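PDB 3K17: Lin0012 protein from Listeria innocua, which probably phosphorylates phosphomevalonate at the expense of ATP, as a GHMP-family kinase of the mevalonate route to isopentenyl diphosphate. Local coordinates for residues T264-E267 / E268-Y271. Residues are numbered along the deposited sequence; the frame is centred on the assembly and turned at random.
Sequences TKDE and ELLY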
# COMPACT_ATOMS: atom_id res chain seq x y z
N THR A 264 28.10 -28.05 45.27
CA THR A 264 29.16 -28.73 46.02
C THR A 264 30.58 -28.35 45.63
O THR A 264 31.54 -28.89 46.18
CB THR A 264 29.00 -30.26 45.91
OG1 THR A 264 29.16 -30.67 44.55
CG2 THR A 264 27.63 -30.67 46.40
N LYS A 265 30.72 -27.41 44.70
CA LYS A 265 32.04 -26.98 44.25
C LYS A 265 32.85 -28.17 43.76
O LYS A 265 34.04 -28.27 44.03
CB LYS A 265 32.79 -26.29 45.40
CG LYS A 265 32.02 -25.14 46.03
CD LYS A 265 32.84 -24.43 47.09
CE LYS A 265 32.01 -23.37 47.82
NZ LYS A 265 31.43 -22.35 46.90
N ASP A 266 32.18 -29.06 43.04
CA ASP A 266 32.83 -30.25 42.50
C ASP A 266 33.45 -29.90 41.15
O ASP A 266 32.82 -30.05 40.10
CB ASP A 266 31.80 -31.36 42.33
CG ASP A 266 32.43 -32.70 41.98
OD1 ASP A 266 33.39 -32.71 41.18
OD2 ASP A 266 31.94 -33.73 42.49
N GLU A 267 34.70 -29.45 41.18
CA GLU A 267 35.41 -29.07 39.97
C GLU A 267 35.43 -30.14 38.88
O GLU A 267 35.17 -29.85 37.71
CB GLU A 267 36.83 -28.62 40.33
CG GLU A 267 36.85 -27.31 41.10
CD GLU A 267 38.24 -26.89 41.55
OE1 GLU A 267 39.21 -27.12 40.79
OE2 GLU A 267 38.36 -26.32 42.65
N GLU A 268 35.72 -31.39 39.25
CA GLU A 268 35.76 -32.45 38.26
C GLU A 268 34.39 -32.66 37.62
O GLU A 268 34.29 -32.94 36.42
CB GLU A 268 36.24 -33.77 38.88
CG GLU A 268 37.72 -33.80 39.25
CD GLU A 268 38.64 -33.51 38.07
OE1 GLU A 268 38.36 -34.02 36.96
OE2 GLU A 268 39.64 -32.78 38.26
N LEU A 269 33.34 -32.54 38.42
CA LEU A 269 31.98 -32.71 37.92
C LEU A 269 31.59 -31.55 36.99
O LEU A 269 30.72 -31.70 36.13
CB LEU A 269 31.00 -32.82 39.08
CG LEU A 269 29.53 -33.06 38.71
CD1 LEU A 269 29.41 -34.34 37.89
CD2 LEU A 269 28.68 -33.13 39.97
N LEU A 270 32.22 -30.40 37.18
CA LEU A 270 31.95 -29.24 36.34
C LEU A 270 32.55 -29.50 34.96
O LEU A 270 31.88 -29.34 33.94
CB LEU A 270 32.54 -27.96 36.94
CG LEU A 270 32.39 -26.67 36.12
CD1 LEU A 270 30.92 -26.39 35.82
CD2 LEU A 270 33.01 -25.52 36.89
N TYR A 271 33.82 -29.91 34.93
CA TYR A 271 34.51 -30.19 33.67
C TYR A 271 33.79 -31.23 32.82
O TYR A 271 33.54 -31.01 31.63
CB TYR A 271 35.95 -30.66 33.92
CG TYR A 271 36.81 -29.69 34.69
CD1 TYR A 271 36.88 -28.34 34.32
CD2 TYR A 271 37.56 -30.12 35.78
CE1 TYR A 271 37.67 -27.44 35.04
CE2 TYR A 271 38.36 -29.23 36.51
CZ TYR A 271 38.41 -27.89 36.13
OH TYR A 271 39.18 -27.02 36.85
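Asp266 OD1 accepts the backbone N-H of Leu269 at 2.8 Å, a capping bond from the N-cap residue of helix 267-288. The amide comes at OD1 from above the carboxylate plane, 50° out of it. With chi1 at -171°, CG lies beside the carbonyl carbon of Asp266, which brings the carboxylate to the first-turn amide of Leu269. Aspartate suits this place: its short side chain reaches an amide of the first turn, where the usual i to i-4 helical bonds have not yet begun, and its negative charge would be expected to interact favourably with the positive end of the helix dipole. The same carboxylate packs against Leu269, whose CB lies 3.2 Å from Asp266 CG.

Behind the cap the regular helical bonds begin. Asp266 O receives Leu270 N at 3.0 Å, and Glu267 O receives Tyr271 N at 3.1 Å; Leu270 N also makes a weak bond to Glu267 O. Glu267 O sits over one face of the Tyr271 ring, displaced toward its rim and 3.1 Å from Tyr271 CD2. The side chains of Glu267 and Tyr271 run alongside each other in the same direction, with carboxylate and ring planes 89° apart. Glu267 and Glu268 would add negative charge, probably in favour of the helix dipole. Tyr271 OH, 3.9 Å from Glu267 OE1, is buried with no polar partner.

Helix 241-264 closes with a Schellman motif in which Lys265 takes a positive phi; Asp266 then centres an inverse gamma turn, and these two residues link the helices within the GHMP kinase C-terminal family region. Leu269 and buried Leu270 offer branched nonpolar side chains to helix 241-264, while Leu270 and Tyr271 also meet Phe325 of strand 321-326.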